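Side-chain contacts in TCR beta chain (Gallus gallus, PDB 6LIR), which pairs with the TCR alpha chain to form the chicken alpha beta T-cell receptor, which probably recognises antigen presented by MHC molecules: residues P36-G39 with L40-I43; K80-S83 with A84-C88. All coordinates share one frame; numbering follows the deposited sequence.

Contact 1: residues P36-G39 with L40-I43; sequences PGKG and LQLI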
loop_
_atom_site.group_PDB
_atom_site.type_symbol
_atom_site.label_atom_id
_atom_site.label_comp_id
_atom_site.label_asym_id
_atom_site.label_seq_id
_atom_site.Cartn_x
_atom_site.Cartn_y
_atom_site.Cartn_z
ATOM N N PRO B 36 -6.993 7.062 8.334
ATOM C CA PRO B 36 -5.774 7.888 8.332
ATOM C C PRO B 36 -5.444 8.519 9.676
ATOM O O PRO B 36 -6.243 9.280 10.229
ATOM C CB PRO B 36 -6.082 8.954 7.276
ATOM C CG PRO B 36 -6.988 8.253 6.317
ATOM C CD PRO B 36 -7.830 7.315 7.146
ATOM N N GLY B 37 -4.264 8.204 10.204
ATOM C CA GLY B 37 -3.821 8.781 11.459
ATOM C C GLY B 37 -4.643 8.399 12.667
ATOM O O GLY B 37 -4.660 9.144 13.651
ATOM N N LYS B 38 -5.326 7.248 12.630
ATOM C CA LYS B 38 -6.071 6.765 13.788
ATOM C C LYS B 38 -5.721 5.319 14.123
ATOM O O LYS B 38 -6.529 4.624 14.747
ATOM C CB LYS B 38 -7.579 6.902 13.567
ATOM C CG LYS B 38 -8.049 8.312 13.240
ATOM C CD LYS B 38 -9.561 8.437 13.399
ATOM C CE LYS B 38 -10.163 9.326 12.321
ATOM N NZ LYS B 38 -11.654 9.304 12.351
ATOM N N GLY B 39 -4.531 4.866 13.735
ATOM C CA GLY B 39 -4.058 3.535 14.080
ATOM C C GLY B 39 -5.024 2.428 13.710
ATOM O O GLY B 39 -5.721 2.486 12.688
ATOM N N LEU B 40 -5.058 1.397 14.553
ATOM C CA LEU B 40 -5.933 0.241 14.394
ATOM C C LEU B 40 -6.815 0.135 15.628
ATOM O O LEU B 40 -6.307 -0.043 16.739
ATOM C CB LEU B 40 -5.127 -1.047 14.213
ATOM C CG LEU B 40 -4.377 -1.258 12.898
ATOM C CD1 LEU B 40 -3.399 -2.413 13.040
ATOM C CD2 LEU B 40 -5.347 -1.512 11.754
ATOM N N GLN B 41 -8.128 0.223 15.438
ATOM C CA GLN B 41 -9.065 0.246 16.551
ATOM C C GLN B 41 -9.997 -0.952 16.464
ATOM O O GLN B 41 -10.628 -1.184 15.425
ATOM C CB GLN B 41 -9.870 1.545 16.555
ATOM C CG GLN B 41 -9.016 2.795 16.566
ATOM C CD GLN B 41 -9.844 4.062 16.575
ATOM O OE1 GLN B 41 -9.739 4.890 15.670
ATOM N NE2 GLN B 41 -10.674 4.221 17.601
ATOM N N LEU B 42 -10.068 -1.709 17.555
ATOM C CA LEU B 42 -10.937 -2.878 17.641
ATOM C C LEU B 42 -12.408 -2.481 17.573
ATOM O O LEU B 42 -12.902 -1.731 18.423
ATOM C CB LEU B 42 -10.655 -3.668 18.914
ATOM C CG LEU B 42 -11.347 -5.033 18.890
ATOM C CD1 LEU B 42 -10.493 -6.055 18.163
ATOM C CD2 LEU B 42 -11.670 -5.505 20.297
ATOM N N ILE B 43 -13.104 -2.992 16.561
ATOM C CA ILE B 43 -14.545 -2.797 16.417
ATOM C C ILE B 43 -15.318 -3.851 17.191
ATOM O O ILE B 43 -16.200 -3.533 17.993
ATOM C CB ILE B 43 -14.934 -2.818 14.926
ATOM C CG1 ILE B 43 -14.049 -1.869 14.118
ATOM C CG2 ILE B 43 -16.407 -2.467 14.755
ATOM C CD1 ILE B 43 -14.281 -1.974 12.630
#
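The flat side-chain amide of Gln41 lies beside the carbonyl of Lys38. The Lys38 O and CB both stand somewhat off the amide plane, on the same side of it, and neither sits squarely over a face. Lys38 O is 3.8 Å from Gln41 CD and 3.6 Å from Gln41 CG. The way the amide is turned is doubtful, so the contact rests on the group as a whole. Gln41 gets there with CG anti to its own carbonyl carbon (chi1 -55°), and the chain runs extended beyond it. An alanine here would probably leave the Lys38 carbonyl without this cover and open a gap against Ile57, which the Gln41 side chain also touches. The amine of Lys38 turns away from Gln41, and NZ is hydrogen-bonded to Gln35 OE1. Gly39 joins the two halves with a positive phi of 53°, where a residue with a side chain would be strained; a CB there would run into Leu40 N. Leu40 leaves the strand on the face opposite Gln41 and packs on Pro41 of the TCR alpha chain. The proline- and glycine-rich turn joins strand 40-46 to the antiparallel strand 28-34, and backbone hydrogen bonds of Gln41 with Leu33 and of Ile43 with Trp31 tie the two together. This is the C-C' hairpin of an immunoglobulin V-set domain, and here it brings Leu40 to the face that meets the alpha chain.

Contact 2: residues K80-S83 with A84-C88; sequences KNHS and AIYFC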
loop_
_atom_site.group_PDB
_atom_site.type_symbol
_atom_site.label_atom_id
_atom_site.label_comp_id
_atom_site.label_asym_id
_atom_site.label_seq_id
_atom_site.Cartn_x
_atom_site.Cartn_y
_atom_site.Cartn_z
ATOM N N LYS B 80 -21.065 8.060 6.168
ATOM C CA LYS B 80 -19.723 8.483 5.778
ATOM C C LYS B 80 -18.712 8.080 6.844
ATOM O O LYS B 80 -17.589 7.668 6.531
ATOM C CB LYS B 80 -19.676 9.999 5.574
ATOM C CG LYS B 80 -20.561 10.518 4.466
ATOM C CD LYS B 80 -19.929 10.317 3.102
ATOM C CE LYS B 80 -19.258 11.591 2.608
ATOM N NZ LYS B 80 -20.134 12.363 1.685
ATOM N N ASN B 81 -19.096 8.214 8.110
ATOM C CA ASN B 81 -18.262 7.784 9.216
ATOM C C ASN B 81 -17.856 6.303 9.149
ATOM O O ASN B 81 -16.874 5.921 9.797
ATOM C CB ASN B 81 -19.097 8.080 10.473
ATOM C CG ASN B 81 -18.590 7.400 11.715
ATOM O OD1 ASN B 81 -19.394 6.847 12.478
ATOM N ND2 ASN B 81 -17.303 7.505 11.985
ATOM N N HIS B 82 -18.550 5.469 8.364
ATOM C CA HIS B 82 -18.121 4.081 8.155
ATOM C C HIS B 82 -16.920 3.917 7.218
ATOM O O HIS B 82 -16.278 2.861 7.249
ATOM C CB HIS B 82 -19.301 3.230 7.687
ATOM C CG HIS B 82 -20.256 2.917 8.795
ATOM N ND1 HIS B 82 -21.511 3.478 8.871
ATOM C CD2 HIS B 82 -20.117 2.157 9.908
ATOM C CE1 HIS B 82 -22.113 3.060 9.969
ATOM N NE2 HIS B 82 -21.290 2.255 10.616
ATOM N N SER B 83 -16.605 4.907 6.383
ATOM C CA SER B 83 -15.591 4.703 5.350
ATOM C C SER B 83 -14.214 4.511 5.975
ATOM O O SER B 83 -13.752 5.344 6.762
ATOM C CB SER B 83 -15.578 5.886 4.386
ATOM O OG SER B 83 -16.865 6.107 3.832
ATOM N N ALA B 84 -13.553 3.418 5.605
ATOM C CA ALA B 84 -12.349 2.975 6.297
ATOM C C ALA B 84 -11.781 1.767 5.563
ATOM O O ALA B 84 -12.386 1.241 4.623
ATOM C CB ALA B 84 -12.624 2.629 7.758
ATOM N N ILE B 85 -10.609 1.330 6.012
ATOM C CA ILE B 85 -10.093 0.012 5.676
ATOM C C ILE B 85 -10.319 -0.883 6.885
ATOM O O ILE B 85 -9.930 -0.537 8.008
ATOM C CB ILE B 85 -8.603 0.060 5.295
ATOM C CG1 ILE B 85 -8.373 1.053 4.155
ATOM C CG2 ILE B 85 -8.112 -1.326 4.892
ATOM C CD1 ILE B 85 -6.939 1.091 3.659
ATOM N N TYR B 86 -10.960 -2.022 6.662
ATOM C CA TYR B 86 -11.349 -2.930 7.731
ATOM C C TYR B 86 -10.436 -4.142 7.681
ATOM O O TYR B 86 -10.239 -4.728 6.612
ATOM C CB TYR B 86 -12.812 -3.367 7.590
ATOM C CG TYR B 86 -13.821 -2.277 7.867
ATOM C CD1 TYR B 86 -14.040 -1.258 6.951
ATOM C CD2 TYR B 86 -14.557 -2.267 9.045
ATOM C CE1 TYR B 86 -14.959 -0.259 7.198
ATOM C CE2 TYR B 86 -15.484 -1.270 9.301
ATOM C CZ TYR B 86 -15.678 -0.268 8.372
ATOM O OH TYR B 86 -16.591 0.733 8.612
ATOM N N PHE B 87 -9.882 -4.514 8.830
ATOM C CA PHE B 87 -8.983 -5.653 8.908
ATOM C C PHE B 87 -9.577 -6.691 9.843
ATOM O O PHE B 87 -9.928 -6.380 10.985
ATOM C CB PHE B 87 -7.594 -5.230 9.407
ATOM C CG PHE B 87 -6.762 -4.526 8.367
ATOM C CD1 PHE B 87 -6.103 -5.249 7.385
ATOM C CD2 PHE B 87 -6.631 -3.144 8.377
ATOM C CE1 PHE B 87 -5.333 -4.608 6.425
ATOM C CE2 PHE B 87 -5.858 -2.496 7.419
ATOM C CZ PHE B 87 -5.211 -3.230 6.444
ATOM N N CYS B 88 -9.697 -7.913 9.347
ATOM C CA CYS B 88 -10.004 -9.062 10.178
ATOM C C CYS B 88 -8.711 -9.706 10.649
ATOM O O CYS B 88 -7.719 -9.743 9.915
ATOM C CB CYS B 88 -10.850 -10.088 9.434
ATOM S SG CYS B 88 -10.922 -11.655 10.303
#
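Tyr86 reaches back four residues to the carbonyl of His82. This is the tyrosine corner of immunoglobulin V domains, at the start of strand F, 84-91. CB leaves the strand to the side, and the length of the ring brings the hydroxyl back to the 3-10 turn. A chi1 of -70° sets CG beside the backbone N, which aims the ring at that turn. The ring lies among Leu33, Leu73, Ile75 and Leu107, in the core between the two sheets, two residues before Cys88, which forms the core disulfide with Cys20. At its far edge, CE1 and CZ are each 3.4 Å from His82 O, which lies near the ring plane. The tip, OH, donates a hydrogen bond to that oxygen and has Tyr61 OH as a second hydrogen-bond partner. Tyr86 OH also sits at the edge of the His82 imidazole, 4.0 Å from CD2. That ring is fixed at both nitrogens, with ND1 hydrogen-bonded to Lys79 N and NE2 to Gly60 O, and it makes an edge-to-face stack with Tyr61. The turn is closed by the backbone hydrogen bond from Ser83 N to Lys80 O, 2.9 Å long. Ser83 OG, hydrogen-bonded to Val109 N, adds a weak bond to Lys80 O. The bond from Tyr86 OH to His82 O is 2.5 Å long; it lies in the carbonyl plane, on a lone pair, with a C=O...OH angle of 132°.

Overall arrangement
Both contacts belong to the variable domain and reach the same sheet, with centres about 9 Å apart. Contact 1 is partly buried, at a hairpin turn near the alpha chain. Contact 2 is buried, where a 3-10 turn enters a central strand. Contact 1 is mainly an amide laid against a backbone carbonyl. Contact 2 depends on one directed bond, with further polar partners around it. The two meet in the sheet. Ile43 CD1 lies 3.6 Å from Tyr86 CD2, toward the core. Leu40 CD2 lies 4.0 Å from Phe87 CD2, on the side of the sheet where Phe87 packs on Gly40 of the alpha chain.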